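Local atomic coordinates of phosphoserine aminotransferase (Bacillus alcalophilus, PDB entry 1W23), a protein that catalyses the reversible, pyridoxal-phosphate-dependent transfer of an amino group from glutamate to 3-phosphohydroxypyruvate, giving phosphoserine on the pathway to serine. Residues 100-105 against 151-156; 127-132 against 288-293; 170-175 against 189-194; 296-301 against 334-339. One frame throughout, in Å; residues are numbered along the deposited sequence.

Contact 1 (100-105 against 151-156); sequences GSWSEK and NTIYGT. With PLP (pyridoxal-5'-phosphate), chain J.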
# COMPACT_ATOMS: atom_id res chain seq x y z
N GLY A 100 -2.66 -15.87 20.19
CA GLY A 100 -2.23 -14.56 20.61
C GLY A 100 -3.22 -13.51 20.20
O GLY A 100 -4.36 -13.80 19.80
N SER A 101 -2.82 -12.26 20.32
CA SER A 101 -3.65 -11.12 20.01
C SER A 101 -3.97 -11.04 18.52
O SER A 101 -5.10 -10.71 18.12
CB SER A 101 -2.91 -9.79 20.50
OG SER A 101 -3.56 -8.66 19.93
N TRP A 102 -2.98 -11.31 17.65
CA TRP A 102 -3.25 -11.30 16.22
C TRP A 102 -4.27 -12.36 15.86
O TRP A 102 -5.10 -12.12 14.94
CB TRP A 102 -1.94 -11.44 15.40
CG TRP A 102 -1.10 -10.17 15.56
CD1 TRP A 102 0.12 -10.06 16.13
CD2 TRP A 102 -1.49 -8.85 15.17
NE1 TRP A 102 0.54 -8.77 16.10
CE2 TRP A 102 -0.43 -7.99 15.52
CE3 TRP A 102 -2.61 -8.29 14.54
CZ2 TRP A 102 -0.48 -6.63 15.27
CZ3 TRP A 102 -2.67 -6.94 14.29
CH2 TRP A 102 -1.59 -6.13 14.66
N SER A 103 -4.29 -13.52 16.52
CA SER A 103 -5.35 -14.49 16.26
C SER A 103 -6.73 -13.91 16.60
O SER A 103 -7.71 -14.10 15.89
CB SER A 103 -5.17 -15.75 17.10
OG SER A 103 -3.88 -16.36 16.98
N GLU A 104 -6.80 -13.22 17.77
CA GLU A 104 -8.04 -12.60 18.21
C GLU A 104 -8.54 -11.57 17.19
O GLU A 104 -9.74 -11.50 16.91
CB GLU A 104 -7.87 -11.93 19.56
CG GLU A 104 -7.60 -12.89 20.68
CD GLU A 104 -7.36 -12.26 22.03
OE1 GLU A 104 -7.26 -12.97 23.04
OE2 GLU A 104 -7.29 -11.00 22.12
N LYS A 105 -7.64 -10.76 16.63
CA LYS A 105 -8.05 -9.73 15.68
C LYS A 105 -8.60 -10.38 14.43
O LYS A 105 -9.56 -9.86 13.80
CB LYS A 105 -6.88 -8.79 15.42
CG LYS A 105 -6.70 -7.68 16.47
CD LYS A 105 -5.29 -7.09 16.44
CE LYS A 105 -5.23 -5.67 15.94
NZ LYS A 105 -5.78 -4.71 16.93
N ASN A 151 3.16 -15.81 16.79
CA ASN A 151 2.34 -14.90 17.58
C ASN A 151 3.24 -13.77 18.07
O ASN A 151 3.91 -13.84 19.11
CB ASN A 151 1.69 -15.65 18.74
CG ASN A 151 0.91 -16.82 18.16
OD1 ASN A 151 -0.17 -16.61 17.60
ND2 ASN A 151 1.43 -18.02 18.28
N THR A 152 3.29 -12.72 17.24
CA THR A 152 4.33 -11.68 17.31
C THR A 152 4.41 -11.02 18.67
O THR A 152 5.50 -10.60 19.10
CB THR A 152 4.02 -10.61 16.21
OG1 THR A 152 3.49 -11.30 15.07
CG2 THR A 152 5.27 -9.82 15.83
N ILE A 153 3.24 -10.81 19.31
CA ILE A 153 3.19 -10.11 20.60
C ILE A 153 3.63 -10.95 21.76
O ILE A 153 4.23 -10.46 22.74
CB ILE A 153 1.78 -9.49 20.80
CG1 ILE A 153 1.62 -8.31 19.83
CG2 ILE A 153 1.53 -9.11 22.25
CD1 ILE A 153 0.21 -7.82 19.60
N TYR A 154 3.32 -12.24 21.69
CA TYR A 154 3.56 -13.20 22.79
C TYR A 154 4.84 -13.99 22.64
O TYR A 154 5.30 -14.60 23.62
CB TYR A 154 2.33 -14.13 22.94
CG TYR A 154 1.19 -13.34 23.57
CD1 TYR A 154 0.22 -12.75 22.81
CD2 TYR A 154 1.15 -13.15 24.93
CE1 TYR A 154 -0.80 -11.99 23.40
CE2 TYR A 154 0.14 -12.41 25.52
CZ TYR A 154 -0.84 -11.85 24.74
OH TYR A 154 -1.85 -11.09 25.33
N GLY A 155 5.47 -14.02 21.47
CA GLY A 155 6.75 -14.71 21.31
C GLY A 155 6.64 -16.22 21.27
O GLY A 155 7.58 -16.92 21.69
N THR A 156 5.56 -16.75 20.73
CA THR A 156 5.37 -18.18 20.55
C THR A 156 5.19 -18.50 19.06
O THR A 156 4.82 -17.63 18.27
CB THR A 156 4.13 -18.69 21.33
OG1 THR A 156 3.01 -18.03 20.75
CG2 THR A 156 4.22 -18.43 22.81
N1 PLP J . -0.61 -10.49 11.96
C2 PLP J . 0.62 -10.63 12.58
C2A PLP J . 1.01 -11.99 13.02
C3 PLP J . 1.43 -9.51 12.76
O3 PLP J . 2.60 -9.64 13.33
C4 PLP J . 0.97 -8.22 12.32
C4A PLP J . 1.87 -7.05 12.45
C5 PLP J . -0.28 -8.13 11.67
C6 PLP J . -1.05 -9.28 11.54
C5A PLP J . -0.86 -6.83 11.20
O4P PLP J . -0.23 -6.48 9.92
P PLP J . -0.62 -5.06 9.21
O1P PLP J . -0.20 -3.98 10.16
O2P PLP J . -2.12 -5.08 8.99
O3P PLP J . 0.16 -5.15 7.91
O HOH W 1 -1.63 -14.14 17.47
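The flat indole of W102 lays one face over the pyridine ring of PLP, and the cofactor joins two segments that exchange no direct hydrogen bond. They form one wall of the active site of a fold type I, class V aminotransferase: 100-105 holds the start of helix 101-111, while the turn 151-156 lies between strands 150-151 and 156-157. PLP C4 sits over the centre of the indole, 3.5 Å above its plane, a broad apolar cover that suits a conjugated ring. T152 meets the ring substituent O3 instead: its OG1 is hydrogen-bonded to PLP O3 at 2.6 Å, and also to S175 OG. I153 sets its tip against the indole and S101, CD1 being 3.6 Å from W102 NE1 and 3.8 Å from S101 CB. An alanine in place of W102 would remove the indole and would probably leave PLP less firmly held on this face and I153 CD1 without its closest neighbour on the helix. G100, the N-cap, lets the turn come close, since a CB there would crowd N151 CB and Y154 CD1; the Y154 ring meets S101 N at its edge, CE1 to N 3.7 Å. N151, whose OD1 also bonds T99 OG1, completes the link through a water that accepts from S103 N at 2.9 Å and donates to N151 OD1 at 2.9 Å.

Contact 2 (127-132 against 288-293); sequences YQSIPD and HAEKGS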
# COMPACT_ATOMS: atom_id res chain seq x y z
N TYR A 127 -1.46 -17.14 26.67
CA TYR A 127 -0.79 -17.41 25.39
C TYR A 127 0.71 -17.73 25.56
O TYR A 127 1.56 -17.19 24.87
CB TYR A 127 -1.03 -16.26 24.43
CG TYR A 127 -2.47 -16.04 23.99
CD1 TYR A 127 -3.09 -14.80 24.12
CD2 TYR A 127 -3.20 -17.06 23.40
CE1 TYR A 127 -4.39 -14.57 23.71
CE2 TYR A 127 -4.50 -16.84 22.94
CZ TYR A 127 -5.10 -15.58 23.10
OH TYR A 127 -6.38 -15.43 22.64
N GLN A 128 0.99 -18.64 26.49
CA GLN A 128 2.38 -19.08 26.71
C GLN A 128 2.78 -20.21 25.79
O GLN A 128 3.96 -20.58 25.76
CB GLN A 128 2.59 -19.52 28.15
CG GLN A 128 2.43 -18.41 29.15
CD GLN A 128 2.51 -18.89 30.59
OE1 GLN A 128 3.53 -19.43 30.99
NE2 GLN A 128 1.50 -18.64 31.38
N SER A 129 1.87 -20.83 25.06
CA SER A 129 2.15 -22.02 24.26
C SER A 129 1.19 -22.15 23.08
O SER A 129 0.14 -21.54 23.00
CB SER A 129 2.04 -23.27 25.13
OG SER A 129 0.72 -23.55 25.53
N ILE A 130 1.59 -23.05 22.18
CA ILE A 130 0.69 -23.51 21.11
C ILE A 130 -0.08 -24.70 21.61
O ILE A 130 0.54 -25.62 22.18
CB ILE A 130 1.53 -23.88 19.89
CG1 ILE A 130 2.52 -22.76 19.45
CG2 ILE A 130 0.66 -24.34 18.72
CD1 ILE A 130 1.88 -21.42 19.19
N PRO A 131 -1.41 -24.77 21.46
CA PRO A 131 -2.15 -25.98 21.92
C PRO A 131 -1.76 -27.18 21.11
O PRO A 131 -1.40 -27.14 19.93
CB PRO A 131 -3.61 -25.59 21.67
CG PRO A 131 -3.56 -24.52 20.67
CD PRO A 131 -2.29 -23.77 20.86
N ASP A 132 -1.84 -28.36 21.75
CA ASP A 132 -1.68 -29.63 21.14
C ASP A 132 -2.77 -29.80 20.08
O ASP A 132 -3.93 -29.50 20.32
CB ASP A 132 -1.87 -30.69 22.23
CG ASP A 132 -0.82 -30.81 23.29
OD1 ASP A 132 -1.09 -31.53 24.29
OD2 ASP A 132 0.28 -30.26 23.12
N HIS A 288 8.51 -15.23 28.45
CA HIS A 288 7.06 -15.44 28.49
C HIS A 288 6.66 -16.84 28.00
O HIS A 288 5.77 -17.48 28.56
CB HIS A 288 6.35 -14.35 27.67
CG HIS A 288 4.87 -14.57 27.64
ND1 HIS A 288 4.08 -14.28 28.71
CD2 HIS A 288 4.03 -15.11 26.70
CE1 HIS A 288 2.80 -14.61 28.46
NE2 HIS A 288 2.75 -15.14 27.27
N ALA A 289 7.27 -17.25 26.90
CA ALA A 289 6.88 -18.51 26.25
C ALA A 289 7.36 -19.75 26.98
O ALA A 289 8.46 -19.80 27.52
CB ALA A 289 7.45 -18.57 24.86
N GLU A 290 6.52 -20.80 26.99
CA GLU A 290 6.98 -22.11 27.35
C GLU A 290 8.09 -22.53 26.39
O GLU A 290 8.06 -22.19 25.18
CB GLU A 290 5.85 -23.12 27.25
CG GLU A 290 4.79 -22.98 28.33
CD GLU A 290 3.81 -24.12 28.31
OE1 GLU A 290 3.89 -25.02 27.42
OE2 GLU A 290 2.88 -24.11 29.17
N LYS A 291 9.10 -23.26 26.89
CA LYS A 291 10.25 -23.56 26.04
C LYS A 291 9.87 -24.26 24.74
O LYS A 291 10.46 -23.93 23.67
CB LYS A 291 11.26 -24.42 26.83
CG LYS A 291 12.12 -23.52 27.79
CD LYS A 291 13.16 -24.39 28.46
CE LYS A 291 13.88 -23.50 29.50
NZ LYS A 291 15.01 -24.26 30.13
N GLY A 292 8.89 -25.17 24.76
CA GLY A 292 8.53 -25.91 23.57
C GLY A 292 7.84 -25.10 22.50
O GLY A 292 7.64 -25.61 21.37
N SER A 293 7.43 -23.87 22.82
CA SER A 293 6.72 -22.97 21.91
C SER A 293 7.50 -21.73 21.60
O SER A 293 6.97 -20.81 20.99
CB SER A 293 5.37 -22.60 22.52
OG SER A 293 4.51 -23.76 22.59
O HOH W 2 5.98 -19.82 30.19
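Q128, H288 and S293 bury the most surface where the loop after strand 115-121 meets the loop after strand 286-287, so the contact ties an edge of the large seven-stranded sheet to the small three-stranded one. Q128 reaches across with an extended side chain that meets the imidazole of H288 at about a right angle. Its CG lies over the ring face in a CH-pi contact, 4.1 Å from the centroid and 28° off the normal. Its amide end turns to other partners: NE2 bonds N125 O, while OE1 is 2.6 Å from a water that also lies 2.9 Å from H288 O. A long amide suits this place: its methylenes pack while its tip stays polar. Q128 O also accepts a nearly straight bond (163°) from E290 N at 2.8 Å, in the carbonyl plane.

H288 has CG anti to its backbone N, which brings NE2 to Y127 O at 3.4 Å, a weak bond at the edge of the ring; the stronger acceptor for the same N-H is S126 O. S293 is small enough to press against the neighbouring chain, its OG lying 3.4 Å from S129 CA. S293 OG accepts from I130 N at 3.0 Å (166°). The E290 carboxylate rests on S129, OE1 to CB 3.4 Å. Main-chain groups supply the donor or the acceptor in each direct hydrogen bond, which implies that the loops are matched mainly through backbone shape, with side chains packing between them, E290 included, and no salt bridge across the contact.

Contact 3 (170-175 against 189-194); sequences IADMSS and MIYAGA. With PLP (pyridoxal-5'-phosphate), chain J.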
# COMPACT_ATOMS: atom_id res chain seq x y z
N ILE A 170 -5.63 -22.23 6.80
CA ILE A 170 -5.25 -20.85 6.43
C ILE A 170 -4.36 -20.32 7.51
O ILE A 170 -4.65 -20.54 8.72
CB ILE A 170 -6.50 -19.95 6.32
CG1 ILE A 170 -7.55 -20.73 5.55
CG2 ILE A 170 -6.10 -18.56 5.83
CD1 ILE A 170 -7.92 -20.32 4.20
N ALA A 171 -3.27 -19.65 7.12
CA ALA A 171 -2.35 -19.15 8.14
C ALA A 171 -1.91 -17.71 7.89
O ALA A 171 -1.47 -17.34 6.79
CB ALA A 171 -1.08 -20.03 8.17
N ASP A 172 -1.97 -16.94 8.96
CA ASP A 172 -1.35 -15.62 9.06
C ASP A 172 0.10 -15.88 9.47
O ASP A 172 0.42 -16.17 10.64
CB ASP A 172 -2.04 -14.77 10.13
CG ASP A 172 -1.39 -13.43 10.39
OD1 ASP A 172 -0.35 -13.10 9.74
OD2 ASP A 172 -1.93 -12.71 11.26
N MET A 173 0.99 -15.80 8.48
CA MET A 173 2.43 -16.02 8.64
C MET A 173 3.20 -14.71 8.62
O MET A 173 4.41 -14.70 8.31
CB MET A 173 3.01 -17.00 7.61
CG MET A 173 2.27 -18.38 7.68
SD MET A 173 3.20 -19.58 6.70
CE MET A 173 2.32 -21.10 7.10
N SER A 174 2.56 -13.60 8.93
CA SER A 174 3.21 -12.30 8.86
C SER A 174 4.58 -12.26 9.49
O SER A 174 5.51 -11.70 8.89
CB SER A 174 2.36 -11.24 9.52
OG SER A 174 1.14 -11.00 8.83
N SER A 175 4.76 -12.82 10.70
CA SER A 175 6.01 -12.63 11.41
C SER A 175 6.98 -13.81 11.33
O SER A 175 8.05 -13.73 11.95
CB SER A 175 5.75 -12.14 12.82
OG SER A 175 4.87 -13.02 13.50
N MET A 189 -4.34 -21.36 1.98
CA MET A 189 -3.92 -19.97 1.81
C MET A 189 -2.96 -19.61 2.91
O MET A 189 -3.17 -19.99 4.10
CB MET A 189 -5.15 -19.07 1.79
CG MET A 189 -4.81 -17.61 1.57
SD MET A 189 -6.25 -16.56 1.41
CE MET A 189 -5.85 -15.47 2.80
N ILE A 190 -1.94 -18.85 2.59
CA ILE A 190 -0.99 -18.23 3.51
C ILE A 190 -0.94 -16.75 3.21
O ILE A 190 -0.92 -16.37 2.03
CB ILE A 190 0.41 -18.83 3.28
CG1 ILE A 190 0.46 -20.31 3.66
CG2 ILE A 190 1.47 -18.00 3.93
CD1 ILE A 190 1.64 -21.02 3.11
N TYR A 191 -0.95 -15.89 4.23
CA TYR A 191 -0.77 -14.47 3.98
C TYR A 191 0.21 -13.89 4.98
O TYR A 191 0.41 -14.38 6.10
CB TYR A 191 -2.09 -13.71 4.02
CG TYR A 191 -2.86 -13.75 5.29
CD1 TYR A 191 -2.81 -12.72 6.21
CD2 TYR A 191 -3.72 -14.82 5.61
CE1 TYR A 191 -3.53 -12.72 7.40
CE2 TYR A 191 -4.46 -14.82 6.78
CZ TYR A 191 -4.36 -13.78 7.68
OH TYR A 191 -5.12 -13.73 8.84
N ALA A 192 0.83 -12.76 4.56
CA ALA A 192 1.82 -12.11 5.39
C ALA A 192 2.01 -10.67 4.91
O ALA A 192 2.34 -10.45 3.74
CB ALA A 192 3.20 -12.78 5.24
N GLY A 193 1.87 -9.70 5.81
CA GLY A 193 2.41 -8.37 5.51
C GLY A 193 3.89 -8.50 5.27
O GLY A 193 4.58 -9.27 5.95
N ALA A 194 4.46 -7.78 4.31
CA ALA A 194 5.86 -7.97 3.99
C ALA A 194 6.81 -7.48 5.05
O ALA A 194 7.96 -7.98 5.08
CB ALA A 194 6.21 -7.29 2.68
N1 PLP J . -0.61 -10.49 11.96
C2 PLP J . 0.62 -10.63 12.58
C2A PLP J . 1.01 -11.99 13.02
C3 PLP J . 1.43 -9.51 12.76
O3 PLP J . 2.60 -9.64 13.33
C4 PLP J . 0.97 -8.22 12.32
C4A PLP J . 1.87 -7.05 12.45
C5 PLP J . -0.28 -8.13 11.67
C6 PLP J . -1.05 -9.28 11.54
C5A PLP J . -0.86 -6.83 11.20
O4P PLP J . -0.23 -6.48 9.92
P PLP J . -0.62 -5.06 9.21
O1P PLP J . -0.20 -3.98 10.16
O2P PLP J . -2.12 -5.08 8.99
O3P PLP J . 0.16 -5.15 7.91
O HOH W 3 6.89 -10.66 6.71
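This is a parallel strand pair at the heart of the seven-stranded mixed sheet of a fold type I PLP enzyme, where strand segments 170-172 and 189-193 run side by side, 10° apart, and end at the cofactor. The ladder is regular: A171 N bonds M189 O at 3.0 Å, Y191 N bonds A171 O at 3.0 Å, and M173 N closes it on Y191 O at 2.8 Å. I170, D172, M189 and Y191 share one face of the sheet. On the other lie A171 and I190, with the thioether of M173 reaching back to touch I190 CG2.

D172 carries the functional end. Its CG is anti to the backbone N, which puts OD2 2.7 Å from PLP N1; as in related enzymes, this acid probably keeps the pyridine nitrogen protonated and strengthens the ring as an electron sink. OD1 is gripped twice by the following turn, from S174 OG at 2.7 Å on its syn lone pair and from S174 N at 3.1 Å, the latter making an Asx turn. The Y191 ring receives D172 CA over one face, 3.9 Å from the centroid, while Y191 OH is fixed by H146 NE2. An alanine in place of D172 would remove the carboxylate, and would probably cost PLP N1 its acidic partner and loosen the turn at S174. G193 suits its site because a CB would crowd the PLP phosphate. S174 is compact enough to lie on the side of the cofactor ring opposite W102, its CB 3.6 Å from PLP C2.

Contact 4 (296-301 against 334-339); sequences LMNVTF and RASIYN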
# COMPACT_ATOMS: atom_id res chain seq x y z
N LEU A 296 11.37 -18.24 17.17
CA LEU A 296 12.66 -17.87 16.60
C LEU A 296 12.69 -16.45 16.09
O LEU A 296 13.76 -15.97 15.70
CB LEU A 296 13.03 -18.87 15.49
CG LEU A 296 13.23 -20.30 15.98
CD1 LEU A 296 13.39 -21.22 14.78
CD2 LEU A 296 14.42 -20.41 16.91
N MET A 297 11.54 -15.77 16.04
CA MET A 297 11.37 -14.45 15.44
C MET A 297 11.16 -13.31 16.45
O MET A 297 11.62 -12.20 16.20
CB MET A 297 10.17 -14.50 14.47
CG MET A 297 10.38 -15.41 13.28
SD MET A 297 11.46 -14.77 11.97
CE MET A 297 13.04 -15.57 12.30
N ASN A 298 10.46 -13.59 17.56
CA ASN A 298 10.18 -12.58 18.57
C ASN A 298 10.42 -13.18 19.94
O ASN A 298 9.73 -14.10 20.32
CB ASN A 298 8.74 -12.04 18.49
CG ASN A 298 8.38 -11.53 17.11
OD1 ASN A 298 7.77 -12.29 16.33
ND2 ASN A 298 8.66 -10.28 16.78
N VAL A 299 11.43 -12.66 20.66
CA VAL A 299 11.80 -13.19 21.98
C VAL A 299 11.24 -12.27 23.05
O VAL A 299 11.67 -11.11 23.18
CB VAL A 299 13.33 -13.33 22.12
CG1 VAL A 299 13.65 -13.88 23.49
CG2 VAL A 299 13.94 -14.17 21.01
N THR A 300 10.28 -12.77 23.80
CA THR A 300 9.56 -11.96 24.80
C THR A 300 10.01 -12.32 26.21
O THR A 300 10.12 -13.51 26.58
CB THR A 300 8.05 -12.13 24.61
OG1 THR A 300 7.75 -13.53 24.65
CG2 THR A 300 7.57 -11.50 23.31
N PHE A 301 10.28 -11.30 27.04
CA PHE A 301 10.78 -11.59 28.38
C PHE A 301 10.53 -10.38 29.29
O PHE A 301 10.29 -9.27 28.84
CB PHE A 301 12.25 -11.96 28.40
CG PHE A 301 13.21 -10.92 27.85
CD1 PHE A 301 13.87 -10.06 28.74
CD2 PHE A 301 13.45 -10.77 26.51
CE1 PHE A 301 14.76 -9.09 28.28
CE2 PHE A 301 14.38 -9.81 26.06
CZ PHE A 301 15.01 -8.99 26.96
N ARG A 334 10.71 -7.18 24.17
CA ARG A 334 10.55 -8.02 22.98
C ARG A 334 11.71 -7.74 22.06
O ARG A 334 11.85 -6.64 21.55
CB ARG A 334 9.23 -7.75 22.25
CG ARG A 334 9.07 -8.59 21.00
CD ARG A 334 7.67 -8.48 20.40
NE ARG A 334 7.31 -7.10 20.10
CZ ARG A 334 6.21 -6.77 19.43
NH1 ARG A 334 5.38 -7.69 18.97
NH2 ARG A 334 5.95 -5.45 19.23
N ALA A 335 12.57 -8.76 21.85
CA ALA A 335 13.67 -8.67 20.90
C ALA A 335 13.20 -9.33 19.59
O ALA A 335 13.07 -10.57 19.54
CB ALA A 335 14.93 -9.36 21.43
N SER A 336 12.91 -8.54 18.57
CA SER A 336 12.50 -9.07 17.27
C SER A 336 13.75 -9.32 16.45
O SER A 336 14.59 -8.44 16.28
CB SER A 336 11.54 -8.12 16.59
OG SER A 336 10.34 -7.97 17.34
N ILE A 337 13.89 -10.58 16.02
CA ILE A 337 15.08 -11.14 15.40
C ILE A 337 14.74 -11.83 14.08
O ILE A 337 15.07 -12.95 13.79
CB ILE A 337 15.83 -12.07 16.40
CG1 ILE A 337 14.93 -13.13 17.02
CG2 ILE A 337 16.52 -11.23 17.46
CD1 ILE A 337 15.71 -14.20 17.79
N TYR A 338 14.02 -11.08 13.23
CA TYR A 338 13.66 -11.50 11.90
C TYR A 338 14.89 -11.80 11.06
O TYR A 338 16.03 -11.51 11.47
CB TYR A 338 12.83 -10.39 11.25
CG TYR A 338 11.58 -10.03 12.04
CD1 TYR A 338 11.33 -8.71 12.38
CD2 TYR A 338 10.65 -10.94 12.44
CE1 TYR A 338 10.22 -8.34 13.08
CE2 TYR A 338 9.52 -10.60 13.12
CZ TYR A 338 9.28 -9.29 13.43
OH TYR A 338 8.14 -8.97 14.16
N ASN A 339 14.69 -12.33 9.87
CA ASN A 339 15.79 -12.84 9.03
C ASN A 339 16.98 -11.87 8.93
O ASN A 339 18.12 -12.32 9.02
CB ASN A 339 15.28 -13.03 7.61
CG ASN A 339 14.39 -14.24 7.38
OD1 ASN A 339 14.21 -15.08 8.26
ND2 ASN A 339 13.83 -14.34 6.17
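R334 opens an antiparallel pairing of strands 298-302 and 333-336 in the three-stranded sheet of the small C-terminal domain. Across from it stands T300 in a non-hydrogen-bonded pair; the two side chains run alongside each other, R334 CG 4.0 Å from T300 CG2. The aliphatic part of the arginine thus packs, while its NH1 goes on to T152 O. A335 follows in a hydrogen-bonded pair with V299: A335 N meets V299 O at 2.8 Å, and V299 N meets A335 O at 2.9 Å from above the carbonyl plane. Here an alanine is small enough to pack against L349 of helix 343-359, on the face where V299 meets Y275.

S336 lies opposite N298 on the face of R334 and T300, and its OG accepts from N298 ND2 at 2.9 Å. The strand ends here, but I337 N still reaches M297 O at 2.8 Å, and the branched I337 side chain, with CG1 in the crowded position between the backbone N and the carbonyl carbon (chi1 52°), brings CD1 to V299 CG2 at 3.7 Å.

Y338 takes the other proton of the N298 amide, OH to ND2 3.0 Å and nearly straight (168°), with ring and amide planes 81° apart. Both ND2 hydrogens are therefore used, while N298 OD1 accepts from N150 ND2 and Y338 OH also bonds A9 O. M297 SD meets the Y338 ring at its edge in a Met-aromatic contact, 5.3 Å from the centroid. Past it, the bent M297 chain brings its methyl CE close to I337 O and, less closely, N339 OD1.

In the fold
Contact 3 lies deepest, within the large sheet, and contact 4 is the buried counterpart in the small sheet; both rest on backbone ladders, parallel in one and antiparallel in the other. Contact 1 joins the start of a helix to a turn, contact 2 two loops: contact 1 is buried and works through cofactor and water, while contact 2 is partly exposed and polar. Contacts 1 and 3 share PLP and touch through T152 and S175. The turn 151-156 also bridges to contact 4, where Y154 O meets T300 OG1. Contact 2 touches contact 1 (Y127 OH with E104 OE1) and contact 4 (H288 N with T300 O), but stays about 10 Å from contact 3 at the nearest atoms.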